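Local coordinates for protein sorbitol-6-phosphate dehydrogenase (PDB 5O3Z) that catalyses the NAD-dependent oxidation of sorbitol 6-phosphate to fructose 6-phosphate, as a tetrameric short-chain dehydrogenase/reductase of the fire-blight bacterium, at residues A[37-40]-A[41-44]; A[67-70]-A[71-75]; A[110-113]-A[114-118]; A[150-153]-A[154-157]; A[228-231]-A[232-235]. All coordinates share one frame; numbering follows the deposited sequence.

Interaction 1: residues A[37-40]-A[41-44]; sequences DLNE and SNAN
N39 and E40 start the first turn of a helix by accepting the amides of A43 and N44: A43 N donates to N39 O at 3.0 Å and N44 N to E40 O at 2.9 Å, the usual i to i+4 spacing. The first backbone amides of a helix have no preceding carbonyl to bond to, and N39, the N-cap, meets this need with its side chain. N39 OD1 accepts from N42 N at 3.1 Å in an almost straight bond, although the amide arrives well above the carbonyl plane, and from S41 OG at 3.0 Å; S41 N adds a weak third bond. The S41 hydroxyl is turned back to this oxygen by a chi1 of 82°. Asparagine suits the cap because its short arm, with CG anti to the backbone N (chi1 -171°), puts an acceptor just over the helix end. The N39 and N42 amides lie stacked face to face, their planes 8° apart, with N39 CG 3.6 Å from N42 CG. Further round, the N44 amide folds back beside the aliphatic part of E40, bringing ND2 to 3.5 Å from E40 CG. Before the cap, D37 OD1 accepts from N39 N at 3.0 Å in an Asx turn, while D37 CB packs on A43 CB, where a small methyl fits the buried side. The turn joins strand 32-37 to helix 40-54. D37 OD2 takes G15 N from the glycine-rich loop after strand 8-12, and L38 O receives K63 NZ at the end of neighbouring strand 59-63.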
loop_
_atom_site.group_PDB
_atom_site.type_symbol
_atom_site.label_atom_id
_atom_site.label_comp_id
_atom_site.label_asym_id
_atom_site.label_seq_id
_atom_site.Cartn_x
_atom_site.Cartn_y
_atom_site.Cartn_z
ATOM N N ASP A 37 0.970 32.680 -10.147
ATOM C CA ASP A 37 -0.026 32.139 -11.038
ATOM C C ASP A 37 0.188 32.477 -12.530
ATOM O O ASP A 37 0.833 33.472 -12.885
ATOM C CB ASP A 37 -1.400 32.616 -10.554
ATOM C CG ASP A 37 -2.520 31.740 -11.002
ATOM O OD1 ASP A 37 -3.045 32.050 -12.116
ATOM O OD2 ASP A 37 -2.896 30.753 -10.233
ATOM N N LEU A 38 -0.359 31.647 -13.402
ATOM C CA LEU A 38 -0.222 31.888 -14.861
ATOM C C LEU A 38 -0.897 33.247 -15.161
ATOM O O LEU A 38 -0.379 34.021 -15.967
ATOM C CB LEU A 38 -0.827 30.750 -15.689
ATOM C CG LEU A 38 -0.568 30.555 -17.209
ATOM C CD1 LEU A 38 0.881 30.304 -17.543
ATOM C CD2 LEU A 38 -1.372 29.360 -17.727
ATOM N N ASN A 39 -2.009 33.529 -14.463
ATOM C CA ASN A 39 -2.717 34.792 -14.563
ATOM C C ASN A 39 -2.238 35.796 -13.530
ATOM O O ASN A 39 -2.685 35.766 -12.373
ATOM C CB ASN A 39 -4.220 34.590 -14.430
ATOM C CG ASN A 39 -4.993 35.855 -14.744
ATOM O OD1 ASN A 39 -4.577 36.948 -14.427
ATOM N ND2 ASN A 39 -6.128 35.690 -15.343
ATOM N N GLU A 40 -1.326 36.672 -13.958
ATOM C CA GLU A 40 -0.646 37.598 -13.084
ATOM C C GLU A 40 -1.602 38.609 -12.437
ATOM O O GLU A 40 -1.395 38.996 -11.283
ATOM C CB GLU A 40 0.423 38.359 -13.834
ATOM C CG GLU A 40 1.480 38.965 -12.905
ATOM C CD GLU A 40 2.447 39.897 -13.641
ATOM O OE1 GLU A 40 2.552 39.831 -14.875
ATOM O OE2 GLU A 40 3.133 40.703 -12.979
ATOM N N SER A 41 -2.682 38.953 -13.122
ATOM C CA SER A 41 -3.606 39.944 -12.567
ATOM C C SER A 41 -4.395 39.293 -11.401
ATOM O O SER A 41 -4.596 39.951 -10.389
ATOM C CB SER A 41 -4.527 40.564 -13.598
ATOM O OG SER A 41 -5.619 39.739 -13.851
ATOM N N ASN A 42 -4.814 38.031 -11.574
ATOM C CA ASN A 42 -5.378 37.230 -10.498
ATOM C C ASN A 42 -4.434 37.145 -9.348
ATOM O O ASN A 42 -4.845 37.398 -8.216
ATOM C CB ASN A 42 -5.727 35.841 -10.978
ATOM C CG ASN A 42 -6.966 35.825 -11.789
ATOM O OD1 ASN A 42 -7.579 36.876 -12.013
ATOM N ND2 ASN A 42 -7.340 34.663 -12.274
ATOM N N ALA A 43 -3.177 36.801 -9.590
ATOM C CA ALA A 43 -2.220 36.775 -8.514
ATOM C C ALA A 43 -2.147 38.125 -7.752
ATOM O O ALA A 43 -2.211 38.148 -6.499
ATOM C CB ALA A 43 -0.827 36.346 -8.975
ATOM N N ASN A 44 -1.982 39.224 -8.497
ATOM C CA ASN A 44 -1.861 40.584 -7.884
ATOM C C ASN A 44 -3.047 41.064 -7.094
ATOM O O ASN A 44 -2.847 41.667 -6.029
ATOM C CB ASN A 44 -1.520 41.612 -8.948
ATOM C CG ASN A 44 -0.105 41.449 -9.453
ATOM O OD1 ASN A 44 0.848 41.421 -8.682
ATOM N ND2 ASN A 44 0.045 41.341 -10.754
#

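Interaction 2: residues A[67-70]-A[71-75]; sequences TDEA and SVEAL
S71 gives its backbone N to D68 OD1 at 2.7 Å, nearly straight on to the carboxylate oxygen. D68 is the N-cap: with CG anti to the backbone N (chi1 177°), OD1 is carried to the S71 amide, and a short, negative aspartate suits the positive end of the helix dipole. The hydroxyl of S71 turns instead to D65 N. V72 follows with the first regular helical bond, V72 N to D68 O at 3.0 Å, and its CG2 lies 3.3 Å from the same oxygen; the branched, apolar side chain belongs on this buried flank, against C123 of helix 106-133. E73 N bonds to E69 O at 2.9 Å. Its carboxylate arches back over E69, with OE2 3.4 Å from E69 CG and also 3.4 Å from E69 OE2, the two carboxylate planes inclined by 37°. A74 N continues the helical pattern to A70 O at 3.1 Å, its CB lying beside that oxygen. Two like charges one helical turn apart should repel, but R125 forms a salt bridge to E69 OE2 and a longer, weak ion pair with E73 OE2, which probably offsets that cost, and the nearby helix start may also help.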
loop_
_atom_site.group_PDB
_atom_site.type_symbol
_atom_site.label_atom_id
_atom_site.label_comp_id
_atom_site.label_asym_id
_atom_site.label_seq_id
_atom_site.Cartn_x
_atom_site.Cartn_y
_atom_site.Cartn_z
ATOM N N THR A 67 5.391 25.089 -16.004
ATOM C CA THR A 67 5.902 24.119 -16.976
ATOM C C THR A 67 7.154 24.633 -17.677
ATOM O O THR A 67 7.830 23.868 -18.365
ATOM C CB THR A 67 4.850 23.785 -18.071
ATOM O OG1 THR A 67 4.666 24.908 -18.913
ATOM C CG2 THR A 67 3.470 23.395 -17.482
ATOM N N ASP A 68 7.508 25.909 -17.461
ATOM C CA ASP A 68 8.683 26.553 -18.130
ATOM C C ASP A 68 9.806 26.814 -17.148
ATOM O O ASP A 68 9.618 27.546 -16.207
ATOM C CB ASP A 68 8.196 27.841 -18.819
ATOM C CG ASP A 68 9.333 28.639 -19.496
ATOM O OD1 ASP A 68 10.107 29.363 -18.815
ATOM O OD2 ASP A 68 9.398 28.568 -20.733
ATOM N N GLU A 69 11.001 26.254 -17.385
ATOM C CA GLU A 69 12.146 26.378 -16.488
ATOM C C GLU A 69 12.645 27.825 -16.238
ATOM O O GLU A 69 13.046 28.182 -15.125
ATOM C CB GLU A 69 13.314 25.546 -17.026
ATOM C CG GLU A 69 14.561 25.563 -16.175
ATOM C CD GLU A 69 15.628 24.563 -16.648
ATOM O OE1 GLU A 69 15.762 24.372 -17.880
ATOM O OE2 GLU A 69 16.352 24.014 -15.792
ATOM N N ALA A 70 12.611 28.650 -17.281
ATOM C CA ALA A 70 13.063 30.049 -17.144
ATOM C C ALA A 70 12.060 30.868 -16.290
ATOM O O ALA A 70 12.431 31.693 -15.509
ATOM C CB ALA A 70 13.180 30.669 -18.529
ATOM N N SER A 71 10.784 30.648 -16.512
ATOM C CA SER A 71 9.755 31.273 -15.728
ATOM C C SER A 71 9.778 30.841 -14.239
ATOM O O SER A 71 9.666 31.672 -13.317
ATOM C CB SER A 71 8.410 31.005 -16.416
ATOM O OG SER A 71 7.331 31.418 -15.618
ATOM N N VAL A 72 10.012 29.547 -13.957
ATOM C CA VAL A 72 10.189 29.121 -12.542
ATOM C C VAL A 72 11.443 29.680 -11.908
ATOM O O VAL A 72 11.430 30.126 -10.760
ATOM C CB VAL A 72 10.155 27.533 -12.407
ATOM C CG1 VAL A 72 10.255 27.111 -10.936
ATOM C CG2 VAL A 72 8.891 26.989 -13.061
ATOM N N GLU A 73 12.565 29.660 -12.624
ATOM C CA GLU A 73 13.785 30.131 -12.022
ATOM C C GLU A 73 13.673 31.625 -11.733
ATOM O O GLU A 73 14.173 32.067 -10.735
ATOM C CB GLU A 73 14.978 29.844 -12.910
ATOM C CG GLU A 73 15.358 28.378 -12.948
ATOM C CD GLU A 73 16.240 28.071 -14.142
ATOM O OE1 GLU A 73 16.346 28.946 -15.051
ATOM O OE2 GLU A 73 16.836 26.977 -14.142
ATOM N N ALA A 74 12.921 32.365 -12.549
ATOM C CA ALA A 74 12.763 33.810 -12.301
ATOM C C ALA A 74 11.833 34.051 -11.117
ATOM O O ALA A 74 12.030 35.012 -10.336
ATOM C CB ALA A 74 12.262 34.561 -13.546
ATOM N N LEU A 75 10.813 33.200 -10.975
ATOM C CA LEU A 75 9.887 33.306 -9.840
ATOM C C LEU A 75 10.619 33.171 -8.560
ATOM O O LEU A 75 10.442 33.978 -7.643
ATOM C CB LEU A 75 8.759 32.271 -9.926
ATOM C CG LEU A 75 7.757 32.194 -8.755
ATOM C CD1 LEU A 75 6.758 33.318 -8.847
ATOM C CD2 LEU A 75 7.089 30.830 -8.716
#

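Interaction 3: residues A[110-113]-A[114-118]; sequences DLSL and QVNLV
D110 to L113 and Q114 to V118 run as one helix, regular at Q114 N to D110 O and V115 N to L111 O, until a pi-type turn widens it: L113 O accepts both L117 N, at 3.0 Å from above the carbonyl plane, and V118 N, at 2.9 Å and nearly in line with the carbonyl. On one side, N116 curls back over S112. With CG anti to its carbonyl carbon (chi1 -75°), its ND2 reaches S112 O at 3.2 Å and S112 OG at 3.2 Å, while N116 N takes S112 O at 2.9 Å from the opposite face of the carbonyl plane. S112 O thus holds both the backbone N and ND2 of N116, which limits rotation of the amide. S112 is small and its hydroxyl accepts from ND2, while both residues touch A161 of helix 156-176. N116 OD1 is left to face K162 NZ, a weak bond. L111 and V115 lie side by side, CD1 to CG2 at 4.2 Å, whereas L113 and L117 present apolar branches to L117 and L113 of the second subunit. An asparagine at a widened turn in the helix after the fourth strand, close to a lysine of the next helix, is consistent with the Asn-Ser-Tyr-Lys tetrad of classical short-chain dehydrogenases, in which the asparagine sits at a kink of this helix; the wider turn here fits that kink.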
loop_
_atom_site.group_PDB
_atom_site.type_symbol
_atom_site.label_atom_id
_atom_site.label_comp_id
_atom_site.label_asym_id
_atom_site.label_seq_id
_atom_site.Cartn_x
_atom_site.Cartn_y
_atom_site.Cartn_z
ATOM N N ASP A 110 0.617 14.285 -22.511
ATOM C CA ASP A 110 1.773 15.143 -22.339
ATOM C C ASP A 110 1.555 16.368 -21.453
ATOM O O ASP A 110 2.414 16.659 -20.609
ATOM C CB ASP A 110 2.326 15.618 -23.689
ATOM C CG ASP A 110 3.480 14.748 -24.185
ATOM O OD1 ASP A 110 4.466 14.513 -23.431
ATOM O OD2 ASP A 110 3.393 14.302 -25.345
ATOM N N LEU A 111 0.461 17.097 -21.694
ATOM C CA LEU A 111 0.125 18.272 -20.896
ATOM C C LEU A 111 -0.070 17.869 -19.429
ATOM O O LEU A 111 0.535 18.410 -18.532
ATOM C CB LEU A 111 -1.137 18.921 -21.467
ATOM C CG LEU A 111 -1.503 20.340 -20.976
ATOM C CD1 LEU A 111 -0.394 21.378 -21.184
ATOM C CD2 LEU A 111 -2.785 20.750 -21.701
ATOM N N SER A 112 -0.863 16.833 -19.203
ATOM C CA SER A 112 -0.972 16.305 -17.818
ATOM C C SER A 112 0.371 16.134 -17.147
ATOM O O SER A 112 0.548 16.602 -16.007
ATOM C CB SER A 112 -1.790 15.007 -17.747
ATOM O OG SER A 112 -1.885 14.614 -16.354
ATOM N N LEU A 113 1.363 15.570 -17.847
ATOM C CA LEU A 113 2.695 15.379 -17.257
ATOM C C LEU A 113 3.408 16.705 -16.965
ATOM O O LEU A 113 4.069 16.872 -15.932
ATOM C CB LEU A 113 3.588 14.489 -18.129
ATOM C CG LEU A 113 3.044 13.070 -18.401
ATOM C CD1 LEU A 113 4.043 12.277 -19.235
ATOM C CD2 LEU A 113 2.710 12.325 -17.134
ATOM N N GLN A 114 3.243 17.669 -17.859
ATOM C CA GLN A 114 3.929 18.966 -17.695
ATOM C C GLN A 114 3.381 19.708 -16.448
ATOM O O GLN A 114 4.120 20.089 -15.576
ATOM C CB GLN A 114 3.767 19.815 -19.000
ATOM C CG GLN A 114 4.660 19.391 -20.182
ATOM C CD GLN A 114 6.155 19.313 -19.829
ATOM O OE1 GLN A 114 6.687 20.164 -19.134
ATOM N NE2 GLN A 114 6.835 18.275 -20.304
ATOM N N VAL A 115 2.077 19.857 -16.394
ATOM C CA VAL A 115 1.382 20.641 -15.379
ATOM C C VAL A 115 1.450 19.894 -14.028
ATOM O O VAL A 115 1.833 20.483 -13.022
ATOM C CB VAL A 115 -0.061 20.953 -15.811
ATOM C CG1 VAL A 115 -0.823 21.691 -14.710
ATOM C CG2 VAL A 115 -0.061 21.833 -17.063
ATOM N N ASN A 116 1.177 18.584 -14.039
ATOM C CA ASN A 116 1.069 17.869 -12.779
ATOM C C ASN A 116 2.346 17.403 -12.201
ATOM O O ASN A 116 2.429 17.213 -10.987
ATOM C CB ASN A 116 0.153 16.724 -12.926
ATOM C CG ASN A 116 -1.241 17.165 -12.968
ATOM O OD1 ASN A 116 -1.703 17.763 -11.974
ATOM N ND2 ASN A 116 -1.943 16.931 -14.092
ATOM N N LEU A 117 3.361 17.225 -13.052
ATOM C CA LEU A 117 4.561 16.589 -12.643
ATOM C C LEU A 117 5.789 17.401 -12.876
ATOM O O LEU A 117 6.525 17.610 -11.951
ATOM C CB LEU A 117 4.672 15.191 -13.299
ATOM C CG LEU A 117 5.694 14.161 -12.853
ATOM C CD1 LEU A 117 5.656 14.025 -11.331
ATOM C CD2 LEU A 117 5.320 12.845 -13.551
ATOM N N VAL A 118 6.069 17.850 -14.109
ATOM C CA VAL A 118 7.300 18.578 -14.342
ATOM C C VAL A 118 7.291 19.948 -13.578
ATOM O O VAL A 118 8.310 20.392 -13.043
ATOM C CB VAL A 118 7.519 18.792 -15.854
ATOM C CG1 VAL A 118 8.574 19.843 -16.122
ATOM C CG2 VAL A 118 7.847 17.474 -16.530
#

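Interaction 4: residues A[150-153]-A[154-157]; sequences VGSK and HNSG
S152 to N155 form a type II beta turn, a local contact in the loop between strand 139-145 and helix 156-176, just before the helix begins. The defining bond, N155 N to S152 O, is rather long at 3.3 Å, with the donor well above the carbonyl plane. A side chain reinforces it: the N155 amide folds back toward K153 O, its ND2 donating to that oxygen at 3.1 Å and, weakly, to S152 OG at 3.2 Å. Asparagine fits because its single methylene, with chi1 at -81°, carries an N-H back to the peptide carbonyl of the turn's second residue. The small serine side chain of S152 fits close against it, OG lying 3.2 Å from N155 CB. At the third position H154 takes a positive phi (65°), a conformation more often left to glycine. Its imidazole runs alongside the outstretched K153, whose CG sits over one ring face, 4.0 Å from the ring centroid and displaced toward the rim, a CH-pi contact. K153 NZ and H154 NE2 stay 5.1 Å apart, so the lysine contributes its methylenes here rather than its charge. The turn lies at a subunit boundary: H154 N bonds to D175 and S152 O to S171 of the second subunit. Its place is consistent with the loop before the helix that carries the active-site tyrosine and lysine in short-chain dehydrogenases. Within the chain H154 pairs by backbone with A99, N155 rests on A98, and S156 and G157 begin helix 156-176, where G157 O accepts a weak bond from S112 OG of helix 106-133.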
loop_
_atom_site.group_PDB
_atom_site.type_symbol
_atom_site.label_atom_id
_atom_site.label_comp_id
_atom_site.label_asym_id
_atom_site.label_seq_id
_atom_site.Cartn_x
_atom_site.Cartn_y
_atom_site.Cartn_z
ATOM N N VAL A 150 -5.324 5.336 -6.393
ATOM C CA VAL A 150 -6.055 4.401 -7.230
ATOM C C VAL A 150 -6.242 4.967 -8.640
ATOM O O VAL A 150 -6.716 6.087 -8.840
ATOM C CB VAL A 150 -7.431 4.053 -6.635
ATOM C CG1 VAL A 150 -7.221 3.512 -5.300
ATOM C CG2 VAL A 150 -8.316 5.218 -6.419
ATOM N N GLY A 151 -5.884 4.153 -9.631
ATOM C CA GLY A 151 -5.957 4.514 -11.015
ATOM C C GLY A 151 -7.416 4.788 -11.387
ATOM O O GLY A 151 -8.327 4.323 -10.712
ATOM N N SER A 152 -7.611 5.650 -12.365
ATOM C CA SER A 152 -8.940 6.193 -12.708
ATOM C C SER A 152 -9.267 5.752 -14.100
ATOM O O SER A 152 -8.435 5.823 -15.007
ATOM C CB SER A 152 -8.952 7.725 -12.568
ATOM O OG SER A 152 -10.232 8.222 -12.961
ATOM N N LYS A 153 -10.434 5.154 -14.234
ATOM C CA LYS A 153 -10.966 4.712 -15.491
ATOM C C LYS A 153 -11.141 5.950 -16.357
ATOM O O LYS A 153 -11.574 6.958 -15.839
ATOM C CB LYS A 153 -12.309 4.030 -15.250
ATOM C CG LYS A 153 -12.912 3.373 -16.473
ATOM C CD LYS A 153 -14.091 2.499 -16.116
ATOM C CE LYS A 153 -14.425 1.638 -17.296
ATOM N NZ LYS A 153 -15.716 0.902 -17.126
ATOM N N HIS A 154 -10.703 5.907 -17.609
ATOM C CA HIS A 154 -10.770 7.058 -18.566
ATOM C C HIS A 154 -9.917 8.278 -18.199
ATOM O O HIS A 154 -10.054 9.326 -18.768
ATOM C CB HIS A 154 -12.234 7.457 -18.854
ATOM C CG HIS A 154 -13.063 6.322 -19.387
ATOM N ND1 HIS A 154 -14.433 6.399 -19.578
ATOM C CD2 HIS A 154 -12.706 5.075 -19.789
ATOM C CE1 HIS A 154 -14.884 5.255 -20.066
ATOM N NE2 HIS A 154 -13.853 4.439 -20.223
ATOM N N ASN A 155 -9.001 8.121 -17.267
ATOM C CA ASN A 155 -8.235 9.214 -16.793
ATOM C C ASN A 155 -6.797 8.866 -16.668
ATOM O O ASN A 155 -6.137 9.307 -15.740
ATOM C CB ASN A 155 -8.823 9.662 -15.455
ATOM C CG ASN A 155 -10.026 10.554 -15.638
ATOM O OD1 ASN A 155 -9.864 11.723 -15.984
ATOM N ND2 ASN A 155 -11.239 9.999 -15.468
ATOM N N SER A 156 -6.299 8.120 -17.653
ATOM C CA SER A 156 -4.913 7.659 -17.669
ATOM C C SER A 156 -3.857 8.740 -17.484
ATOM O O SER A 156 -2.883 8.538 -16.751
ATOM C CB SER A 156 -4.654 6.794 -18.921
ATOM O OG SER A 156 -4.615 7.576 -20.114
ATOM N N GLY A 157 -4.033 9.884 -18.172
ATOM C CA GLY A 157 -3.080 10.957 -18.105
ATOM C C GLY A 157 -2.963 11.551 -16.728
ATOM O O GLY A 157 -1.865 11.753 -16.168
#

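Interaction 5: residues A[228-231]-A[232-235]; sequences GCDY and QDVL
D230 and D233 bring two carboxylates together at the start of helix 231-242, their planes only 18° apart. D230 OD1 is met by D233 N at 3.1 Å, nearly in line with its C-O bond. D233 OD2 in turn accepts D230 N at 3.0 Å on its anti side, somewhat out of the carboxylate plane. This reciprocal pair is a capping box. For it D230 adopts a chi1 of 75°, setting CG between its N and carbonyl carbon, from where a short acidic side chain can reach the amide three residues on. The Y231 ring meets the F21 ring with planes about 50° apart and packs on L18, P195 and M196, while its OH bonds weakly to S194. Its backbone serves the helix, Y231 O accepting L235 N at 3.0 Å; the preceding bond, V234 N to D230 O, is weak at 3.4 Å. On the buried side C229 SG lies 4.0 Å from V234 CG2, two compact apolar groups, and C229 and D233 both touch Y248 of the third subunit. Q232, on the exposed side, turns its amide to N236. Within the capping box, D230 OD1 and D233 OD2 approach to 2.7 Å, close for two acceptors. This closeness may favour a shift in the ionisation of one of them, perhaps tempered by the helix N-terminus and the two amide donors; the ionisation of the buried D233 remains undecided.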
loop_
_atom_site.group_PDB
_atom_site.type_symbol
_atom_site.label_atom_id
_atom_site.label_comp_id
_atom_site.label_asym_id
_atom_site.label_seq_id
_atom_site.Cartn_x
_atom_site.Cartn_y
_atom_site.Cartn_z
ATOM N N GLY A 228 -18.607 15.482 0.558
ATOM C CA GLY A 228 -17.518 15.803 -0.360
ATOM C C GLY A 228 -16.362 16.486 0.320
ATOM O O GLY A 228 -16.440 16.870 1.497
ATOM N N CYS A 229 -15.241 16.639 -0.365
ATOM C CA CYS A 229 -14.097 17.266 0.278
ATOM C C CYS A 229 -14.289 18.770 0.224
ATOM O O CYS A 229 -14.642 19.320 -0.791
ATOM C CB CYS A 229 -12.764 16.863 -0.370
ATOM S SG CYS A 229 -11.260 17.510 0.378
ATOM N N ASP A 230 -13.993 19.466 1.279
ATOM C CA ASP A 230 -14.047 20.910 1.115
ATOM C C ASP A 230 -12.716 21.600 1.343
ATOM O O ASP A 230 -11.730 21.014 1.796
ATOM C CB ASP A 230 -15.267 21.505 1.877
ATOM C CG ASP A 230 -15.071 21.547 3.389
ATOM O OD1 ASP A 230 -13.928 21.345 3.839
ATOM O OD2 ASP A 230 -16.058 21.831 4.136
ATOM N N TYR A 231 -12.662 22.877 0.988
ATOM C CA TYR A 231 -11.375 23.567 0.942
ATOM C C TYR A 231 -10.780 23.697 2.304
ATOM O O TYR A 231 -9.534 23.761 2.489
ATOM C CB TYR A 231 -11.510 24.984 0.296
ATOM C CG TYR A 231 -11.880 25.104 -1.190
ATOM C CD1 TYR A 231 -11.514 24.137 -2.144
ATOM C CD2 TYR A 231 -12.532 26.232 -1.649
ATOM C CE1 TYR A 231 -11.815 24.311 -3.491
ATOM C CE2 TYR A 231 -12.845 26.403 -2.995
ATOM C CZ TYR A 231 -12.489 25.436 -3.910
ATOM O OH TYR A 231 -12.797 25.612 -5.235
ATOM N N GLN A 232 -11.650 23.807 3.308
ATOM C CA GLN A 232 -11.157 23.945 4.671
ATOM C C GLN A 232 -10.463 22.660 5.180
ATOM O O GLN A 232 -9.475 22.716 5.898
ATOM C CB GLN A 232 -12.299 24.392 5.625
ATOM C CG GLN A 232 -11.828 24.675 7.040
ATOM C CD GLN A 232 -11.030 25.942 7.131
ATOM O OE1 GLN A 232 -11.457 26.964 6.589
ATOM N NE2 GLN A 232 -9.921 25.905 7.761
ATOM N N ASP A 233 -10.966 21.503 4.780
ATOM C CA ASP A 233 -10.257 20.224 5.145
ATOM C C ASP A 233 -8.858 20.239 4.591
ATOM O O ASP A 233 -7.935 19.920 5.230
ATOM C CB ASP A 233 -10.987 19.021 4.574
ATOM C CG ASP A 233 -12.409 18.956 4.968
ATOM O OD1 ASP A 233 -12.712 19.101 6.182
ATOM O OD2 ASP A 233 -13.209 18.744 4.072
ATOM N N VAL A 234 -8.716 20.713 3.366
ATOM C CA VAL A 234 -7.409 20.799 2.764
ATOM C C VAL A 234 -6.464 21.668 3.552
ATOM O O VAL A 234 -5.342 21.279 3.904
ATOM C CB VAL A 234 -7.507 21.273 1.292
ATOM C CG1 VAL A 234 -6.128 21.326 0.652
ATOM C CG2 VAL A 234 -8.384 20.339 0.470
ATOM N N LEU A 235 -6.928 22.904 3.804
ATOM C CA LEU A 235 -6.216 23.869 4.609
ATOM C C LEU A 235 -5.780 23.322 5.948
ATOM O O LEU A 235 -4.620 23.437 6.315
ATOM C CB LEU A 235 -7.098 25.141 4.731
ATOM C CG LEU A 235 -6.507 26.349 5.466
ATOM C CD1 LEU A 235 -5.213 26.827 4.823
ATOM C CD2 LEU A 235 -7.535 27.477 5.472
#

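From the N terminus the five contacts follow one another in series, each a short turn along the chain, so none nests within or crosses another. Interaction 1 rounds the corner from strand 32-37 into helix 40-54, and interaction 2 opens helix 69-83 after strand 59-63. Interaction 3 lies inside helix 106-133 and touches two others in space: T67 CG2 of interaction 2 packs 3.9 Å from V115 CG2, and S112 meets the helix start of interaction 4. Interaction 4 turns the loop after strand 139-145 into helix 156-176. Interactions 3 and 4 also face the second subunit. Interaction 5 starts helix 231-242 on the far side of the chain's centre from interactions 2 and 3.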